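PDB 3M1T: putative phosphohydrolase from Shewanella amazonensis, which is of unproven function but has an HDOD domain, related to the HD-type phosphohydrolases, and probably acts in signal transduction. Local coordinates for residues 50-55 / 84-89; 218-223 / 238-243. One frame throughout, in Å; residues are numbered along the deposited sequence. Where two conformers were deposited one is given.

Contact 1. Residues 50-55 / 84-89; sequences ARVLRL and TLVIAS
Val52 lays its CG2 branch over the side chain of Ser89, 3.3 Å from OG, and the same methyl reaches across to Val86, where CG2 meets CG2. The other branch, CG1, anti to the backbone N, turns to Leu85 and lies 4.1 Å from its CB, the two side chains crossing obliquely. One turn further on, Leu55 reaches the hydroxyl from another side: its CD1 is 3.4 Å from Ser89 OG and also touches Ala88 CB, while its CB rests on Leu85 CD2. The serine thus sits between two aliphatic groups, its hydroxyl donating within its own helix to Leu85 O (OG to O 2.8 Å). That carbonyl also accepts the helical bond from Ser89 N, so two donors grip it. An alanine at Ser89 would lack OG and its bond to Leu85 O, and would probably loosen the packing of Val52 CG2 and Leu55 CD1. At the border Arg51, extended as far as CD and then bent at chi3 (-50°), runs its CG and CD past Ser89 CB, and NH1 donates to Ser89 O at 2.9 Å; the bond is bent (133° at the hydrogen), with the donor above the carbonyl plane. Val86 also packs on Leu24 and Val28 of helix 19-29, and Leu274 near the C-terminus touches Arg51 and Leu55. The small Ser89, held between Val52, Leu55 and the stem of Arg51, lies where two helices cross steeply, 120° between the segment directions and axes 8.9 Å apart, in the all-helical HDOD fold.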
loop_
_atom_site.group_PDB
_atom_site.type_symbol
_atom_site.label_atom_id
_atom_site.label_comp_id
_atom_site.label_asym_id
_atom_site.label_seq_id
_atom_site.Cartn_x
_atom_site.Cartn_y
_atom_site.Cartn_z
ATOM N N ALA A 50 -17.012 10.281 5.161
ATOM C CA ALA A 50 -17.895 9.113 5.127
ATOM C C ALA A 50 -17.104 7.870 4.772
ATOM O O ALA A 50 -17.336 6.805 5.351
ATOM C CB ALA A 50 -19.047 9.298 4.145
ATOM N N ARG A 51 -16.182 8.003 3.821
ATOM C CA ARG A 51 -15.331 6.878 3.413
ATOM C C ARG A 51 -14.439 6.452 4.568
ATOM O O ARG A 51 -14.254 5.255 4.802
ATOM C CB ARG A 51 -14.494 7.236 2.181
ATOM C CG ARG A 51 -13.634 6.069 1.662
ATOM C CD ARG A 51 -12.746 6.479 0.481
ATOM N NE ARG A 51 -13.561 7.165 -0.521
ATOM C CZ ARG A 51 -13.341 8.388 -1.016
ATOM N NH1 ARG A 51 -12.280 9.162 -0.669
ATOM N NH2 ARG A 51 -14.221 8.844 -1.895
ATOM N N VAL A 52 -13.864 7.421 5.284
ATOM C CA VAL A 52 -13.040 7.119 6.465
ATOM C C VAL A 52 -13.842 6.302 7.476
ATOM O O VAL A 52 -13.375 5.271 7.999
ATOM C CB VAL A 52 -12.483 8.409 7.110
ATOM C CG1 VAL A 52 -11.804 8.139 8.418
ATOM C CG2 VAL A 52 -11.535 9.071 6.139
ATOM N N LEU A 53 -15.061 6.746 7.744
ATOM C CA LEU A 53 -15.869 6.056 8.735
ATOM C C LEU A 53 -16.305 4.652 8.288
ATOM O O LEU A 53 -16.376 3.738 9.112
ATOM C CB LEU A 53 -17.085 6.908 9.117
ATOM C CG LEU A 53 -16.766 8.160 9.939
ATOM C CD1 LEU A 53 -18.041 8.984 10.180
ATOM C CD2 LEU A 53 -16.089 7.816 11.276
ATOM N N ARG A 54 -16.577 4.458 7.000
ATOM C CA ARG A 54 -16.852 3.105 6.501
ATOM C C ARG A 54 -15.676 2.165 6.696
ATOM O O ARG A 54 -15.861 0.979 7.027
ATOM C CB ARG A 54 -17.194 3.137 5.016
ATOM C CG ARG A 54 -18.588 3.721 4.727
ATOM C CD ARG A 54 -19.093 3.308 3.363
ATOM N NE ARG A 54 -18.268 3.798 2.249
ATOM C CZ ARG A 54 -18.281 5.058 1.786
ATOM N NH1 ARG A 54 -19.041 5.974 2.349
ATOM N NH2 ARG A 54 -17.539 5.396 0.737
ATOM N N LEU A 55 -14.471 2.681 6.461
ATOM C CA LEU A 55 -13.262 1.890 6.722
ATOM C C LEU A 55 -13.117 1.624 8.207
ATOM O O LEU A 55 -12.751 0.512 8.597
ATOM C CB LEU A 55 -12.006 2.583 6.200
ATOM C CG LEU A 55 -11.913 2.687 4.674
ATOM C CD1 LEU A 55 -10.602 3.368 4.291
ATOM C CD2 LEU A 55 -12.002 1.340 3.990
ATOM N N THR A 84 -4.199 7.188 9.644
ATOM C CA THR A 84 -3.930 6.168 8.705
ATOM C C THR A 84 -5.116 5.936 7.757
ATOM O O THR A 84 -4.928 5.792 6.570
ATOM C CB THR A 84 -3.498 4.958 9.473
ATOM O OG1 THR A 84 -2.419 5.363 10.358
ATOM C CG2 THR A 84 -3.060 3.880 8.506
ATOM N N LEU A 85 -6.331 5.928 8.300
ATOM C CA LEU A 85 -7.551 5.762 7.530
ATOM C C LEU A 85 -7.853 6.954 6.637
ATOM O O LEU A 85 -8.392 6.785 5.534
ATOM C CB LEU A 85 -8.749 5.429 8.449
ATOM C CG LEU A 85 -8.652 4.106 9.177
ATOM C CD1 LEU A 85 -9.925 3.946 9.969
ATOM C CD2 LEU A 85 -8.402 2.894 8.228
ATOM N N VAL A 86 -7.483 8.147 7.097
ATOM C CA VAL A 86 -7.605 9.364 6.256
ATOM C C VAL A 86 -6.687 9.238 5.064
ATOM O O VAL A 86 -7.077 9.486 3.956
ATOM C CB VAL A 86 -7.331 10.670 7.051
ATOM C CG1 VAL A 86 -7.316 11.861 6.103
ATOM C CG2 VAL A 86 -8.375 10.829 8.157
ATOM N N ILE A 87 -5.432 8.821 5.300
ATOM C CA ILE A 87 -4.485 8.658 4.211
ATOM C C ILE A 87 -5.041 7.676 3.220
ATOM O O ILE A 87 -5.038 7.917 2.025
ATOM C CB ILE A 87 -3.119 8.207 4.740
ATOM C CG1 ILE A 87 -2.482 9.342 5.529
ATOM C CG2 ILE A 87 -2.202 7.747 3.545
ATOM C CD1 ILE A 87 -1.304 8.893 6.419
ATOM N N ALA A 88 -5.455 6.496 3.704
ATOM C CA ALA A 88 -6.048 5.499 2.819
ATOM C C ALA A 88 -7.204 6.014 1.992
ATOM O O ALA A 88 -7.255 5.813 0.755
ATOM C CB ALA A 88 -6.490 4.205 3.645
ATOM N N SER A 89 -8.104 6.754 2.650
ATOM C CA SER A 89 -9.318 7.246 1.984
ATOM C C SER A 89 -8.960 8.301 0.940
ATOM O O SER A 89 -9.515 8.334 -0.154
ATOM C CB SER A 89 -10.279 7.816 3.004
ATOM O OG SER A 89 -10.664 6.792 3.883
#

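Contact 2. Residues 218-223 / 238-243; sequences LAMAKQ and SWLAQI
Segments 218-223 and 238-243 run roughly antiparallel, 145° between their directions, with axes 10.4 Å apart at closest approach and the CA atoms of Met220 and Ile243 nearest each other. Ile243 carries the contact, dividing its branches between two residues of the facing helix. CG2, anti to the backbone N, presses against Met220 at its CA (3.6 Å) and CG (3.7 Å). The CG1-CD1 arm instead crosses obliquely against Gln223: CG1 lies 3.7 Å from the amide carbon CD, and CD1 touches Gln223 CG. Within its own helix the same CD1 sits 3.4 Å above one face of the Trp239 ring, toward its rim, so this methyl fills the angle between indole and glutamine. Met220, a selenomethionine, has CG anti to the backbone N and an extended chain beyond it; this carries CE past Ile243 to Leu240, 3.7 Å from its O, where it also meets CD2, the two side chains crossing at about a right angle. Polar contact falls to the edge of the indole. A water in the ring plane accepts from Trp239 NE1 at 2.8 Å and from Gln223 NE2 at 3.0 Å, bridging the helices and probably fixing the turn of the Gln223 carboxamide, which rests with CG against the CG1-CD1 arm of Ile243. Ile224 adds to the same apolar layer from helix 213-227, and Leu256 of helix 256-263 covers Met220 and Leu240. With a short connection between them, helices 213-227 and 236-247 form an antiparallel helical hairpin, with apolar side chains between these segments and a water-mediated bridge from Gln223 to Trp239 at one margin.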
loop_
_atom_site.group_PDB
_atom_site.type_symbol
_atom_site.label_atom_id
_atom_site.label_comp_id
_atom_site.label_asym_id
_atom_site.label_seq_id
_atom_site.Cartn_x
_atom_site.Cartn_y
_atom_site.Cartn_z
ATOM N N LEU A 218 6.924 -5.532 2.726
ATOM C CA LEU A 218 6.101 -5.607 1.541
ATOM C C LEU A 218 6.312 -6.927 0.813
ATOM O O LEU A 218 5.342 -7.614 0.413
ATOM C CB LEU A 218 6.307 -4.456 0.556
ATOM C CG LEU A 218 5.695 -3.131 0.893
ATOM C CD1 LEU A 218 6.182 -2.153 -0.207
ATOM C CD2 LEU A 218 4.151 -3.236 0.990
ATOM N N ALA A 219 7.566 -7.300 0.641
ATOM C CA ALA A 219 7.860 -8.548 -0.102
ATOM C C ALA A 219 7.172 -9.753 0.559
ATOM O O ALA A 219 6.528 -10.584 -0.121
ATOM C CB ALA A 219 9.345 -8.752 -0.202
HETATM N N MSE A 220 7.306 -9.826 1.873
HETATM C CA MSE A 220 6.734 -10.906 2.666
HETATM C C MSE A 220 5.205 -10.889 2.622
HETATM O O MSE A 220 4.542 -11.888 2.307
HETATM C CB MSE A 220 7.265 -10.849 4.082
HETATM C CG MSE A 220 6.605 -11.862 5.006
HETATM SE SE MSE A 220 7.823 -12.299 6.443
HETATM C CE MSE A 220 6.878 -13.901 7.114
ATOM N N ALA A 221 4.633 -9.702 2.858
ATOM C CA ALA A 221 3.181 -9.509 2.927
ATOM C C ALA A 221 2.538 -9.816 1.567
ATOM O O ALA A 221 1.470 -10.440 1.489
ATOM C CB ALA A 221 2.867 -8.073 3.398
ATOM N N LYS A 222 3.187 -9.388 0.475
ATOM C CA LYS A 222 2.668 -9.671 -0.860
ATOM C C LYS A 222 2.580 -11.161 -1.178
ATOM O O LYS A 222 1.623 -11.605 -1.785
ATOM C CB LYS A 222 3.508 -8.985 -1.931
ATOM C CG LYS A 222 3.348 -7.485 -1.963
ATOM C CD LYS A 222 4.330 -6.864 -2.922
ATOM C CE LYS A 222 4.035 -7.184 -4.387
ATOM N NZ LYS A 222 5.143 -6.742 -5.287
ATOM N N GLN A 223 3.630 -11.869 -0.792
ATOM C CA GLN A 223 3.702 -13.320 -1.013
ATOM C C GLN A 223 2.663 -14.026 -0.174
ATOM O O GLN A 223 1.985 -14.948 -0.671
ATOM C CB GLN A 223 5.115 -13.823 -0.767
ATOM C CG GLN A 223 5.275 -15.322 -1.243
ATOM C CD GLN A 223 6.681 -15.815 -1.403
ATOM O OE1 GLN A 223 7.641 -15.047 -1.384
ATOM N NE2 GLN A 223 6.838 -17.173 -1.527
ATOM N N SER A 238 5.970 -23.153 8.373
ATOM C CA SER A 238 7.135 -23.510 7.571
ATOM C C SER A 238 7.143 -22.712 6.273
ATOM O O SER A 238 8.210 -22.382 5.761
ATOM C CB SER A 238 7.203 -24.991 7.242
ATOM O OG SER A 238 6.043 -25.507 6.627
ATOM N N TRP A 239 5.952 -22.423 5.739
ATOM C CA TRP A 239 5.847 -21.526 4.578
ATOM C C TRP A 239 6.327 -20.127 4.930
ATOM O O TRP A 239 7.150 -19.563 4.227
ATOM C CB TRP A 239 4.380 -21.538 4.131
ATOM C CG TRP A 239 3.953 -20.559 3.111
ATOM C CD1 TRP A 239 4.453 -20.392 1.861
ATOM C CD2 TRP A 239 2.867 -19.640 3.255
ATOM N NE1 TRP A 239 3.737 -19.369 1.202
ATOM C CE2 TRP A 239 2.763 -18.905 2.048
ATOM C CE3 TRP A 239 1.979 -19.349 4.299
ATOM C CZ2 TRP A 239 1.760 -17.966 1.846
ATOM C CZ3 TRP A 239 0.990 -18.392 4.106
ATOM C CH2 TRP A 239 0.906 -17.694 2.898
ATOM N N LEU A 240 5.837 -19.600 6.039
ATOM C CA LEU A 240 6.225 -18.278 6.481
ATOM C C LEU A 240 7.722 -18.204 6.720
ATOM O O LEU A 240 8.347 -17.211 6.402
ATOM C CB LEU A 240 5.437 -17.877 7.732
ATOM C CG LEU A 240 3.929 -17.672 7.512
ATOM C CD1 LEU A 240 3.200 -17.559 8.845
ATOM C CD2 LEU A 240 3.631 -16.446 6.628
ATOM N N ALA A 241 8.283 -19.285 7.299
ATOM C CA ALA A 241 9.733 -19.349 7.541
ATOM C C ALA A 241 10.523 -19.175 6.229
ATOM O O ALA A 241 11.514 -18.465 6.204
ATOM C CB ALA A 241 10.164 -20.657 8.251
ATOM N N GLN A 242 10.051 -19.785 5.147
ATOM C CA GLN A 242 10.734 -19.711 3.857
ATOM C C GLN A 242 10.622 -18.295 3.318
ATOM O O GLN A 242 11.564 -17.740 2.738
ATOM C CB GLN A 242 10.089 -20.658 2.809
ATOM C CG GLN A 242 10.067 -22.092 3.126
ATOM C CD GLN A 242 9.282 -22.885 2.077
ATOM O OE1 GLN A 242 8.129 -23.268 2.301
ATOM N NE2 GLN A 242 9.913 -23.126 0.928
ATOM N N ILE A 243 9.466 -17.664 3.550
ATOM C CA ILE A 243 9.249 -16.304 3.065
ATOM C C ILE A 243 10.125 -15.300 3.823
ATOM O O ILE A 243 10.694 -14.344 3.235
ATOM C CB ILE A 243 7.795 -15.887 3.102
ATOM C CG1 ILE A 243 6.922 -16.776 2.209
ATOM C CG2 ILE A 243 7.630 -14.428 2.578
ATOM C CD1 ILE A 243 5.471 -16.617 2.369
HETATM O O HOH W 1 4.436 -18.921 -1.489
#

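In the fold
Contacts 1 and 2 share no helix: the first joins helices 46-56 and 79-94, the second helices 213-227 and 236-247. They lie on opposite sides of the chain's centre, about 28 Å apart between centres and 13 Å between nearest atoms, and follow one another in sequence. Both are largely buried, yet neither is at the middle of the chain. Contact 1, within the HDOD range, brings its axes closer around a small serine and has a direct arginine-to-carbonyl bond. Contact 2 spaces its axes wider with bulkier isoleucine, selenomethionine and tryptophan, and a water carries its polar link beside the partly exposed Gln223.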